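Local coordinates for UPF0255 protein frsA (Vibrio vulnificus, PDB 4I4C) that probably hydrolyses carboxylic esters, as a two-domain member of the FrsA family of alpha/beta-hydrolases, at residues Leu105-Gln110 and Ser127-Tyr132; Ile180-Leu184 and Leu205-Met209. All coordinates share one frame. Numbering follows the deposited sequence.

Contact 1: Leu105-Gln110 and Ser127-Tyr132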
loop_
_atom_site.group_PDB
_atom_site.type_symbol
_atom_site.label_atom_id
_atom_site.label_comp_id
_atom_site.label_asym_id
_atom_site.label_seq_id
_atom_site.Cartn_x
_atom_site.Cartn_y
_atom_site.Cartn_z
ATOM N N LEU A 105 0.579 19.736 -7.301
ATOM C CA LEU A 105 -0.824 19.529 -6.954
ATOM C C LEU A 105 -0.988 19.456 -5.438
ATOM O O LEU A 105 -1.899 20.068 -4.883
ATOM C CB LEU A 105 -1.414 18.277 -7.638
ATOM C CG LEU A 105 -2.923 18.076 -7.436
ATOM C CD1 LEU A 105 -3.772 19.262 -7.945
ATOM C CD2 LEU A 105 -3.424 16.759 -8.044
ATOM N N GLY A 106 -0.099 18.729 -4.766
ATOM C CA GLY A 106 -0.093 18.746 -3.309
ATOM C C GLY A 106 -0.045 20.151 -2.713
ATOM O O GLY A 106 -0.793 20.491 -1.789
ATOM N N MET A 107 0.825 20.995 -3.252
ATOM C CA MET A 107 0.994 22.328 -2.681
ATOM C C MET A 107 -0.224 23.213 -2.928
ATOM O O MET A 107 -0.494 24.130 -2.156
ATOM C CB MET A 107 2.277 22.963 -3.191
ATOM C CG MET A 107 3.530 22.258 -2.689
ATOM S SD MET A 107 5.039 22.913 -3.462
ATOM C CE MET A 107 6.304 22.242 -2.376
ATOM N N GLU A 108 -0.972 22.905 -3.985
ATOM C CA GLU A 108 -2.182 23.633 -4.342
ATOM C C GLU A 108 -3.316 23.298 -3.378
ATOM O O GLU A 108 -4.120 24.168 -2.994
ATOM C CB GLU A 108 -2.604 23.292 -5.779
ATOM C CG GLU A 108 -3.742 24.143 -6.309
ATOM C CD GLU A 108 -3.324 25.591 -6.593
ATOM O OE1 GLU A 108 -2.112 25.913 -6.517
ATOM O OE2 GLU A 108 -4.221 26.407 -6.879
ATOM N N HIS A 109 -3.395 22.024 -3.003
ATOM C CA HIS A 109 -4.297 21.617 -1.937
ATOM C C HIS A 109 -3.872 22.250 -0.617
ATOM O O HIS A 109 -4.706 22.747 0.131
ATOM C CB HIS A 109 -4.335 20.096 -1.797
ATOM C CG HIS A 109 -5.150 19.424 -2.851
ATOM N ND1 HIS A 109 -6.498 19.652 -2.996
ATOM C CD2 HIS A 109 -4.808 18.545 -3.821
ATOM C CE1 HIS A 109 -6.958 18.934 -4.007
ATOM N NE2 HIS A 109 -5.951 18.257 -4.527
ATOM N N GLN A 110 -2.573 22.222 -0.330
ATOM C CA GLN A 110 -2.085 22.772 0.930
ATOM C C GLN A 110 -2.292 24.297 0.987
ATOM O O GLN A 110 -2.406 24.858 2.077
ATOM C CB GLN A 110 -0.621 22.381 1.169
ATOM C CG GLN A 110 -0.169 22.497 2.617
ATOM C CD GLN A 110 1.044 21.636 2.932
ATOM O OE1 GLN A 110 1.710 21.115 2.034
ATOM N NE2 GLN A 110 1.336 21.480 4.216
ATOM N N SER A 127 -6.072 15.382 1.086
ATOM C CA SER A 127 -5.846 15.388 -0.360
ATOM C C SER A 127 -4.391 15.683 -0.716
ATOM O O SER A 127 -3.825 15.088 -1.638
ATOM C CB SER A 127 -6.731 16.425 -1.034
ATOM O OG SER A 127 -8.078 16.041 -0.944
ATOM N N ALA A 128 -3.796 16.618 0.014
ATOM C CA ALA A 128 -2.419 17.037 -0.236
ATOM C C ALA A 128 -1.451 15.900 0.068
ATOM O O ALA A 128 -0.520 15.631 -0.706
ATOM C CB ALA A 128 -2.081 18.245 0.608
ATOM N N SER A 129 -1.692 15.240 1.207
ATOM C CA SER A 129 -0.916 14.094 1.653
ATOM C C SER A 129 -0.873 13.035 0.583
ATOM O O SER A 129 0.179 12.468 0.302
ATOM C CB SER A 129 -1.542 13.472 2.901
ATOM O OG SER A 129 -0.674 12.480 3.417
ATOM N N LEU A 130 -2.032 12.776 -0.012
ATOM C CA LEU A 130 -2.148 11.746 -1.038
ATOM C C LEU A 130 -1.365 12.135 -2.283
ATOM O O LEU A 130 -0.697 11.289 -2.899
ATOM C CB LEU A 130 -3.610 11.533 -1.400
ATOM C CG LEU A 130 -3.847 10.376 -2.360
ATOM C CD1 LEU A 130 -3.283 9.098 -1.772
ATOM C CD2 LEU A 130 -5.332 10.257 -2.614
ATOM N N CYS A 131 -1.446 13.413 -2.657
ATOM C CA CYS A 131 -0.709 13.879 -3.832
ATOM C C CYS A 131 0.791 13.727 -3.630
ATOM O O CYS A 131 1.493 13.315 -4.542
ATOM C CB CYS A 131 -1.063 15.319 -4.187
ATOM S SG CYS A 131 -2.745 15.481 -4.760
ATOM N N TYR A 132 1.262 14.056 -2.428
ATOM C CA TYR A 132 2.662 13.900 -2.071
ATOM C C TYR A 132 3.116 12.433 -2.076
ATOM O O TYR A 132 4.243 12.132 -2.475
ATOM C CB TYR A 132 2.930 14.493 -0.680
ATOM C CG TYR A 132 2.796 15.988 -0.595
ATOM C CD1 TYR A 132 3.247 16.810 -1.630
ATOM C CD2 TYR A 132 2.205 16.585 0.507
ATOM C CE1 TYR A 132 3.120 18.177 -1.563
ATOM C CE2 TYR A 132 2.068 17.968 0.581
ATOM C CZ TYR A 132 2.534 18.755 -0.458
ATOM O OH TYR A 132 2.416 20.131 -0.401
#

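Contact 2: Ile180-Leu184 and Leu205-Met209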
loop_
_atom_site.group_PDB
_atom_site.type_symbol
_atom_site.label_atom_id
_atom_site.label_comp_id
_atom_site.label_asym_id
_atom_site.label_seq_id
_atom_site.Cartn_x
_atom_site.Cartn_y
_atom_site.Cartn_z
ATOM N N ILE A 180 7.890 0.663 16.077
ATOM C CA ILE A 180 6.909 0.572 15.006
ATOM C C ILE A 180 6.027 1.808 15.082
ATOM O O ILE A 180 5.473 2.096 16.137
ATOM C CB ILE A 180 6.029 -0.666 15.192
ATOM C CG1 ILE A 180 6.847 -1.934 14.926
ATOM C CG2 ILE A 180 4.798 -0.583 14.296
ATOM C CD1 ILE A 180 6.119 -3.224 15.331
ATOM N N THR A 181 5.925 2.557 13.985
ATOM C CA THR A 181 5.052 3.729 13.949
ATOM C C THR A 181 3.708 3.395 13.315
ATOM O O THR A 181 3.645 2.973 12.156
ATOM C CB THR A 181 5.662 4.884 13.151
ATOM O OG1 THR A 181 6.928 5.248 13.716
ATOM C CG2 THR A 181 4.732 6.089 13.190
ATOM N N ALA A 182 2.634 3.603 14.067
ATOM C CA ALA A 182 1.297 3.296 13.570
ATOM C C ALA A 182 0.338 4.468 13.785
ATOM O O ALA A 182 0.535 5.289 14.680
ATOM C CB ALA A 182 0.762 2.008 14.234
ATOM N N HIS A 183 -0.704 4.550 12.968
ATOM C CA HIS A 183 -1.675 5.627 13.122
ATOM C C HIS A 183 -3.054 5.094 13.516
ATOM O O HIS A 183 -3.689 4.369 12.759
ATOM C CB HIS A 183 -1.777 6.462 11.842
ATOM C CG HIS A 183 -0.556 7.273 11.546
ATOM N ND1 HIS A 183 0.605 6.724 11.046
ATOM C CD2 HIS A 183 -0.310 8.601 11.685
ATOM C CE1 HIS A 183 1.508 7.674 10.883
ATOM N NE2 HIS A 183 0.975 8.824 11.265
ATOM N N LEU A 184 -3.511 5.484 14.700
ATOM C CA LEU A 184 -4.813 5.071 15.212
ATOM C C LEU A 184 -5.857 6.145 14.948
ATOM O O LEU A 184 -5.764 7.249 15.464
ATOM C CB LEU A 184 -4.720 4.786 16.718
ATOM C CG LEU A 184 -5.990 4.349 17.453
ATOM C CD1 LEU A 184 -6.501 2.990 16.935
ATOM C CD2 LEU A 184 -5.725 4.294 18.964
ATOM N N LEU A 205 1.959 3.853 1.082
ATOM C CA LEU A 205 2.330 4.289 2.420
ATOM C C LEU A 205 1.092 4.117 3.295
ATOM O O LEU A 205 -0.037 4.133 2.791
ATOM C CB LEU A 205 2.771 5.766 2.415
ATOM C CG LEU A 205 3.854 6.279 1.459
ATOM C CD1 LEU A 205 3.975 7.791 1.612
ATOM C CD2 LEU A 205 5.214 5.620 1.674
ATOM N N GLN A 206 1.292 3.978 4.603
ATOM C CA GLN A 206 0.175 3.723 5.514
ATOM C C GLN A 206 -0.822 4.881 5.576
ATOM O O GLN A 206 -1.971 4.726 6.017
ATOM C CB GLN A 206 0.700 3.382 6.907
ATOM C CG GLN A 206 1.458 4.495 7.601
ATOM C CD GLN A 206 1.733 4.131 9.040
ATOM O OE1 GLN A 206 0.867 4.278 9.888
ATOM N NE2 GLN A 206 2.928 3.622 9.317
ATOM N N THR A 207 -0.370 6.043 5.110
ATOM C CA THR A 207 -1.179 7.248 5.113
ATOM C C THR A 207 -2.048 7.357 3.838
ATOM O O THR A 207 -2.687 8.375 3.610
ATOM C CB THR A 207 -0.281 8.520 5.313
ATOM O OG1 THR A 207 0.870 8.429 4.478
ATOM C CG2 THR A 207 0.200 8.634 6.762
ATOM N N ASP A 208 -2.086 6.303 3.023
ATOM C CA ASP A 208 -2.822 6.346 1.754
ATOM C C ASP A 208 -4.248 5.805 1.866
ATOM O O ASP A 208 -4.889 5.567 0.850
ATOM C CB ASP A 208 -2.093 5.555 0.643
ATOM C CG ASP A 208 -0.731 6.134 0.285
ATOM O OD1 ASP A 208 -0.405 7.234 0.773
ATOM O OD2 ASP A 208 0.013 5.482 -0.487
ATOM N N MET A 209 -4.758 5.636 3.086
ATOM C CA MET A 209 -6.045 4.950 3.274
ATOM C C MET A 209 -7.046 5.711 4.135
ATOM O O MET A 209 -7.944 5.104 4.730
ATOM C CB MET A 209 -5.807 3.557 3.875
ATOM C CG MET A 209 -5.028 2.637 2.946
ATOM S SD MET A 209 -4.400 1.148 3.746
ATOM C CE MET A 209 -3.216 1.833 4.918
#

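Contact 1: Leu105-Gln110 and Ser127-Tyr132
Helix segments 105-110 and 127-132 run antiparallel, with 168° between their N-to-C directions, and their axes approach to 7.8 Å. The tightest point is at Gly106 and Ala128, whose CA atoms lie 4.2 Å apart. Glycine makes this spacing possible: a CB on Gly106 would point into the other helix and collide with the ring of Tyr132. Instead, Gly106 CA rests off-centre against that ring, 4.2 Å from its centroid in a CH-pi contact, and Ala128 CB fits 3.5 Å from Gly106 O. The phenol extends across the first helix, over Gly106, and Tyr132 OH donates a hydrogen bond to Gln110 OE1 (2.7 Å); it passes Met107, whose CG is 3.3 Å from Tyr132 OH. On the other flank His109 lies against the second helix. Ser127 CB sits squarely over one face of the imidazole, 3.7 Å from the ring centroid, while Cys131 SG approaches the ring edge. Leu105 CD2 also packs on Cys131 SG at 3.6 Å. Beyond the pair, Tyr132 and Ser129 pack on helix 144-163, and Leu105 leans on helix 64-75. A glycine and an alanine at the point of closest approach let two antiparallel helices pack this tightly, here joining helices 98-114 and 121-136 within the helical part of this two-domain protein.

Contact 2: Ile180-Leu184 and Leu205-Met209
The carboxamide of Gln206 makes both hydrogen bonds between these segments. Its NE2 donates to the backbone Thr181 O at 3.0 Å, with a nearly straight N-H...O angle of 174°, while its OE1 accepts from His183 ND1 at 2.7 Å. One flat amide thus reads a main-chain carbonyl and a side-chain donor two residues further along the strand, and the bond from His183 places a proton on ND1. The same amide also bonds to Thr226 through OE1 and to Asp228 through NE2, so this buried polar group is well satisfied. The long side chain is needed because the backbones stay apart: the nearest CA atoms, those of His183 and Gln206, are 8.1 Å from each other. Packing adds little to the contact, which buries 154 Å² in all. Thr207 CG2 lies over one face of the His183 ring, 4.4 Å from His183 CE1, and Ala182 CA comes within 3.8 Å of Gln206 OE1. The loop keeps its own shape through Asp208, whose OD2 accepts from Leu205 N at 3.0 Å and whose N donates to Leu205 O, also at 3.0 Å. It leads into helix 210-217, with Met209 at the N-cap position and part of the pocket occupied by the polyether ligand. Strand 178-186 pairs antiparallel with strands 167-175 and 223-226, so the contact ties the antiparallel edge of a mostly parallel alpha/beta-hydrolase sheet to the loop following strand 193-199.

Overall arrangement
Contact 1 closes before contact 2 opens along the chain, and their centres are about 17 Å apart. The first lies wholly among helices, about 18 Å from the centre of the chain; the second is deeper, about 10 Å from it, with 180-184 in the mixed eight-stranded sheet and 205-209 in a loop against it. They meet directly where Leu130 CD1 packs 4.3 Å from Asp208 OD1, and Ser133, next along from 127-132, hydrogen-bonds to Asp208. Helix 144-163 bridges them as well, touching Ser129 and Tyr132 of contact 1 and His183, Leu205 and Thr207 of contact 2. The helical region is thereby joined to the hydrolase sheet near the loop that brings Met209 into the polyether pocket.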